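Local coordinates for protein HET-C2 (Podospora anserina, PDB 3KV0) that probably shuttles glycolipids between membranes, being a fungal member of the glycolipid transfer protein family with an all-helical GLTP fold, at residues N35-A40 against Q87-L92; L115-I120 against D134-S139. All coordinates share one frame; numbering follows the deposited sequence.

Contact 1 (N35-A40 against Q87-L92); sequences NAISTA and QNIQDL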
loop_
_atom_site.group_PDB
_atom_site.type_symbol
_atom_site.label_atom_id
_atom_site.label_comp_id
_atom_site.label_asym_id
_atom_site.label_seq_id
_atom_site.Cartn_x
_atom_site.Cartn_y
_atom_site.Cartn_z
ATOM N N ASN A 35 -7.000 -9.324 -15.213
ATOM C CA ASN A 35 -5.996 -8.540 -14.506
ATOM C C ASN A 35 -5.506 -9.225 -13.239
ATOM O O ASN A 35 -5.323 -8.581 -12.189
ATOM C CB ASN A 35 -6.539 -7.127 -14.246
ATOM C CG ASN A 35 -6.618 -6.299 -15.523
ATOM O OD1 ASN A 35 -7.434 -5.397 -15.650
ATOM N ND2 ASN A 35 -5.783 -6.627 -16.472
ATOM N N ALA A 36 -5.289 -10.534 -13.378
ATOM C CA ALA A 36 -4.741 -11.381 -12.341
ATOM C C ALA A 36 -3.483 -10.732 -11.805
ATOM O O ALA A 36 -2.548 -10.458 -12.570
ATOM C CB ALA A 36 -4.409 -12.752 -12.902
ATOM N N ILE A 37 -3.453 -10.465 -10.500
ATOM C CA ILE A 37 -2.247 -9.894 -9.904
ATOM C C ILE A 37 -1.436 -11.000 -9.236
ATOM O O ILE A 37 -1.920 -11.685 -8.334
ATOM C CB ILE A 37 -2.581 -8.742 -8.912
ATOM C CG1 ILE A 37 -3.095 -7.544 -9.707
ATOM C CG2 ILE A 37 -1.312 -8.334 -8.109
ATOM C CD1 ILE A 37 -3.864 -6.529 -8.870
ATOM N N SER A 38 -0.199 -11.145 -9.662
ATOM C CA SER A 38 0.638 -12.207 -9.183
ATOM C C SER A 38 0.936 -11.967 -7.697
ATOM O O SER A 38 1.382 -10.890 -7.334
ATOM C CB SER A 38 1.910 -12.252 -10.016
ATOM O OG SER A 38 2.579 -13.466 -9.800
ATOM N N THR A 39 0.678 -12.986 -6.883
ATOM C CA THR A 39 0.633 -12.886 -5.424
ATOM C C THR A 39 2.005 -12.585 -4.851
ATOM O O THR A 39 2.167 -11.630 -4.088
ATOM C CB THR A 39 0.094 -14.186 -4.820
ATOM O OG1 THR A 39 -1.240 -14.427 -5.294
ATOM C CG2 THR A 39 0.136 -14.154 -3.279
ATOM N N ALA A 40 3.014 -13.357 -5.262
ATOM C CA ALA A 40 4.336 -13.246 -4.642
ATOM C C ALA A 40 4.978 -11.875 -4.834
ATOM O O ALA A 40 5.481 -11.261 -3.890
ATOM C CB ALA A 40 5.284 -14.379 -5.174
ATOM N N GLN A 87 -1.904 -18.413 -6.600
ATOM C CA GLN A 87 -0.833 -17.870 -7.434
ATOM C C GLN A 87 -1.035 -16.415 -7.864
ATOM O O GLN A 87 -0.066 -15.702 -8.154
ATOM C CB GLN A 87 -0.672 -18.732 -8.696
ATOM C CG GLN A 87 0.388 -19.796 -8.566
ATOM C CD GLN A 87 0.703 -20.436 -9.922
ATOM O OE1 GLN A 87 1.675 -20.062 -10.589
ATOM N NE2 GLN A 87 -0.145 -21.360 -10.347
ATOM N N ASN A 88 -2.297 -16.022 -7.985
ATOM C CA ASN A 88 -2.669 -14.614 -8.110
ATOM C C ASN A 88 -3.700 -14.260 -7.050
ATOM O O ASN A 88 -4.423 -15.135 -6.507
ATOM C CB ASN A 88 -3.187 -14.278 -9.500
ATOM C CG ASN A 88 -4.461 -15.004 -9.832
ATOM O OD1 ASN A 88 -5.557 -14.562 -9.473
ATOM N ND2 ASN A 88 -4.329 -16.139 -10.536
ATOM N N ILE A 89 -3.775 -12.963 -6.757
ATOM C CA ILE A 89 -4.524 -12.476 -5.607
ATOM C C ILE A 89 -6.009 -12.852 -5.749
ATOM O O ILE A 89 -6.622 -13.338 -4.810
ATOM C CB ILE A 89 -4.318 -10.910 -5.402
ATOM C CG1 ILE A 89 -2.851 -10.591 -5.090
ATOM C CG2 ILE A 89 -5.265 -10.373 -4.334
ATOM C CD1 ILE A 89 -2.368 -11.067 -3.744
ATOM N N GLN A 90 -6.565 -12.642 -6.933
ATOM C CA GLN A 90 -7.970 -12.936 -7.199
ATOM C C GLN A 90 -8.320 -14.420 -6.991
ATOM O O GLN A 90 -9.317 -14.739 -6.338
ATOM C CB GLN A 90 -8.354 -12.470 -8.606
ATOM C CG GLN A 90 -8.341 -10.940 -8.772
ATOM C CD GLN A 90 -7.025 -10.395 -9.296
ATOM O OE1 GLN A 90 -5.946 -10.933 -9.013
ATOM N NE2 GLN A 90 -7.109 -9.345 -10.068
ATOM N N ASP A 91 -7.488 -15.327 -7.497
ATOM C CA ASP A 91 -7.700 -16.758 -7.223
ATOM C C ASP A 91 -7.482 -17.107 -5.768
ATOM O O ASP A 91 -8.232 -17.908 -5.198
ATOM C CB ASP A 91 -6.865 -17.656 -8.137
ATOM C CG ASP A 91 -7.442 -17.739 -9.555
ATOM O OD1 ASP A 91 -8.660 -17.509 -9.724
ATOM O OD2 ASP A 91 -6.660 -17.967 -10.508
ATOM N N LEU A 92 -6.493 -16.474 -5.151
ATOM C CA LEU A 92 -6.223 -16.702 -3.754
ATOM C C LEU A 92 -7.483 -16.445 -2.981
ATOM O O LEU A 92 -7.825 -17.222 -2.099
ATOM C CB LEU A 92 -5.081 -15.804 -3.263
ATOM C CG LEU A 92 -4.571 -16.010 -1.835
ATOM C CD1 LEU A 92 -3.220 -15.371 -1.653
ATOM C CD2 LEU A 92 -5.529 -15.474 -0.764
HETATM O O HOH W 1 2.665 -15.729 -7.004
#

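Contact 2 (L115-I120 against D134-S139); sequences LEFTCI and DSFRGS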
loop_
_atom_site.group_PDB
_atom_site.type_symbol
_atom_site.label_atom_id
_atom_site.label_comp_id
_atom_site.label_asym_id
_atom_site.label_seq_id
_atom_site.Cartn_x
_atom_site.Cartn_y
_atom_site.Cartn_z
ATOM N N LEU A 115 -2.554 0.709 1.212
ATOM C CA LEU A 115 -1.878 1.062 -0.038
ATOM C C LEU A 115 -2.498 2.311 -0.678
ATOM O O LEU A 115 -1.799 3.176 -1.130
ATOM C CB LEU A 115 -1.901 -0.111 -1.026
ATOM C CG LEU A 115 -1.108 -1.355 -0.651
ATOM C CD1 LEU A 115 -1.366 -2.464 -1.660
ATOM C CD2 LEU A 115 0.373 -1.055 -0.519
ATOM N N GLU A 116 -3.806 2.398 -0.711
ATOM C CA GLU A 116 -4.486 3.559 -1.262
ATOM C C GLU A 116 -4.263 4.814 -0.432
ATOM O O GLU A 116 -4.040 5.888 -0.979
ATOM C CB GLU A 116 -6.019 3.303 -1.387
ATOM C CG GLU A 116 -6.711 4.426 -2.189
ATOM C CD GLU A 116 -8.219 4.196 -2.403
ATOM O OE1 GLU A 116 -8.808 3.431 -1.650
ATOM O OE2 GLU A 116 -8.796 4.812 -3.323
ATOM N N PHE A 117 -4.333 4.704 0.883
ATOM C CA PHE A 117 -3.932 5.793 1.766
ATOM C C PHE A 117 -2.532 6.327 1.429
ATOM O O PHE A 117 -2.322 7.517 1.266
ATOM C CB PHE A 117 -3.994 5.243 3.203
ATOM C CG PHE A 117 -3.290 6.058 4.220
ATOM C CD1 PHE A 117 -3.651 7.374 4.457
ATOM C CD2 PHE A 117 -2.296 5.489 5.033
ATOM C CE1 PHE A 117 -2.993 8.111 5.398
ATOM C CE2 PHE A 117 -1.664 6.244 5.973
ATOM C CZ PHE A 117 -2.022 7.527 6.184
ATOM N N THR A 118 -1.549 5.430 1.322
ATOM C CA THR A 118 -0.199 5.846 0.987
ATOM C C THR A 118 -0.109 6.451 -0.400
ATOM O O THR A 118 0.545 7.462 -0.602
ATOM C CB THR A 118 0.752 4.656 1.082
ATOM O OG1 THR A 118 0.592 4.055 2.371
ATOM C CG2 THR A 118 2.187 5.089 0.897
ATOM N N CYS A 119 -0.738 5.798 -1.359
ATOM C CA CYS A 119 -0.712 6.220 -2.777
ATOM C C CYS A 119 -1.318 7.619 -2.967
ATOM O O CYS A 119 -0.693 8.512 -3.574
ATOM C CB CYS A 119 -1.487 5.230 -3.608
ATOM S SG CYS A 119 -1.279 5.617 -5.424
ATOM N N ILE A 120 -2.489 7.832 -2.383
ATOM C CA ILE A 120 -3.178 9.145 -2.503
ATOM C C ILE A 120 -2.361 10.238 -1.843
ATOM O O ILE A 120 -2.183 11.351 -2.379
ATOM C CB ILE A 120 -4.576 9.074 -1.901
ATOM C CG1 ILE A 120 -5.481 8.255 -2.850
ATOM C CG2 ILE A 120 -5.179 10.510 -1.692
ATOM C CD1 ILE A 120 -6.901 8.079 -2.372
ATOM N N ASP A 134 -0.493 17.480 5.696
ATOM C CA ASP A 134 -1.821 17.740 5.143
ATOM C C ASP A 134 -2.206 16.807 3.973
ATOM O O ASP A 134 -3.371 16.408 3.839
ATOM C CB ASP A 134 -1.897 19.200 4.677
ATOM C CG ASP A 134 -1.723 20.191 5.839
ATOM O OD1 ASP A 134 -2.423 20.045 6.877
ATOM O OD2 ASP A 134 -0.867 21.093 5.699
ATOM N N SER A 135 -1.236 16.477 3.116
ATOM C CA SER A 135 -1.508 15.450 2.073
ATOM C C SER A 135 -1.916 14.120 2.739
ATOM O O SER A 135 -2.911 13.500 2.365
ATOM C CB SER A 135 -0.305 15.248 1.152
ATOM O OG SER A 135 0.091 16.436 0.480
ATOM N N PHE A 136 -1.172 13.711 3.771
ATOM C CA PHE A 136 -1.551 12.522 4.528
ATOM C C PHE A 136 -2.909 12.646 5.218
ATOM O O PHE A 136 -3.737 11.731 5.145
ATOM C CB PHE A 136 -0.427 12.094 5.486
ATOM C CG PHE A 136 0.589 11.216 4.835
ATOM C CD1 PHE A 136 1.734 11.735 4.273
ATOM C CD2 PHE A 136 0.367 9.847 4.729
ATOM C CE1 PHE A 136 2.657 10.883 3.630
ATOM C CE2 PHE A 136 1.297 9.003 4.108
ATOM C CZ PHE A 136 2.424 9.530 3.535
ATOM N N ARG A 137 -3.194 13.791 5.861
ATOM C CA ARG A 137 -4.489 13.940 6.499
ATOM C C ARG A 137 -5.645 13.847 5.537
ATOM O O ARG A 137 -6.649 13.244 5.833
ATOM C CB ARG A 137 -4.603 15.259 7.244
ATOM C CG ARG A 137 -3.886 15.297 8.563
ATOM C CD ARG A 137 -3.633 16.786 8.940
ATOM N NE ARG A 137 -2.859 16.887 10.168
ATOM C CZ ARG A 137 -2.025 17.878 10.476
ATOM N NH1 ARG A 137 -1.794 18.882 9.638
ATOM N NH2 ARG A 137 -1.393 17.847 11.641
ATOM N N GLY A 138 -5.509 14.451 4.372
ATOM C CA GLY A 138 -6.606 14.420 3.430
ATOM C C GLY A 138 -6.804 13.035 2.850
ATOM O O GLY A 138 -7.911 12.625 2.614
ATOM N N SER A 139 -5.704 12.315 2.608
ATOM C CA SER A 139 -5.793 10.918 2.220
ATOM C C SER A 139 -6.482 10.050 3.271
ATOM O O SER A 139 -7.323 9.220 2.961
ATOM C CB SER A 139 -4.384 10.323 1.924
ATOM O OG SER A 139 -4.596 9.001 1.471
#

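Contact 1 (N35-A40 against Q87-L92)
Gln90, a helix residue, binds the backbone of Asn35 and Ile37, at strand 36-37, with both ends of its amide, so that a side-chain amide pairs with a backbone N-H and C=O. Its OE1 accepts from Ile37 N at 2.9 Å, in a nearly straight bond (N-H...O 172°) that uses a lone pair in the carbonyl plane. Its NE2 donates a hydrogen bond to Asn35 O, also at 2.9 Å, from well above that carbonyl's plane. The bend at chi2 (93°) turns CD back toward the strand, and glutamine suits the place because one flat group both gives and takes. An alanine here would probably leave Ile37 N and Asn35 O without these partners and the strand end freer to shift.

Next along, Ile37 O receives Ile89 N at 2.7 Å, and Ser38 and Asn88 form a single beta bridge. Thr39 N then bonds to Gln87 O, which a water links to Ala40 N. Asn88 is the N-cap of helix 89-96: its OD1 accepts from Asp91 N at 2.9 Å, while its ND2 donates to Asp91 OD2, and Ala36 CB rests on its CG. Among the apolar groups, Ile37 CG2 meets Ile89 CG1, and Thr39 CG2 lies 3.9 Å from Leu92 CD1; Thr39 OG1 is bonded to Ser86 O. The Gln90 amide and the backbone bonds of Ile37 O and Thr39 N thus tie strand 36-37 and the start of helix 39-57 to the start of helix 89-96.

Contact 2 (L115-I120 against D134-S139)
Ser139 sets its small side chain against Phe117 and Ile120, where helices 115-120 and 134-139 pass 8.7 Å apart at 140°. Its CB lies 3.7 Å from Ile120 CG2 and also touches Phe117 O. With OG anti to the backbone N (chi1 -176°), the hydroxyl donates to Phe117 O at 2.7 Å, on a lone pair in the carbonyl plane. Ser139 OG also lies 3.4 Å from Ile120 CB and 3.5 Å from Phe117 CD1. A serine fits here because it is short enough for the close approach and still carries a donor.

One turn earlier, Phe136 turns the edge of its ring toward the face of Phe117 in an offset edge-to-face pair, with the planes at 73° and the centroids 5.6 Å apart. The nearest atoms are Phe136 CD2 and Phe117 CZ, at 3.6 Å, with CZ near the plane of the Phe136 ring. Met160 of helix 155-161 touches both rings, and Phe136 also meets Phe61, so the pair belongs to a larger apolar cluster. Two flat rings fill this buried space without needing polar partners. The hydroxyl, in turn, donates a hydrogen bond to a helix carbonyl inside the protein, a polar tie between the two helices within otherwise apolar packing.

How the contacts relate
Contacts 1 and 2 follow one another along the chain, the first closing before the second opens, and they lie on opposite sides of the chain's centre. Their own centres are 25 Å apart, and their nearest atoms come no closer than about 9 Å. Helix 103-122 connects them: Leu108 and Ala104 on it touch Ile89 and Leu92 of contact 1, while its later part supplies residues 115-120 of contact 2. Helix 39-57, which starts in contact 1, carries Phe42, touched by Ile37, Ile89 and Leu115, and Leu56, touched by Phe136. Within the GLTP fold, contact 1, partly buried and centred 16 Å from the chain's centre, ties a short strand and a helix start to helix 89-96; contact 2, buried and 10 Å from it, packs two helices.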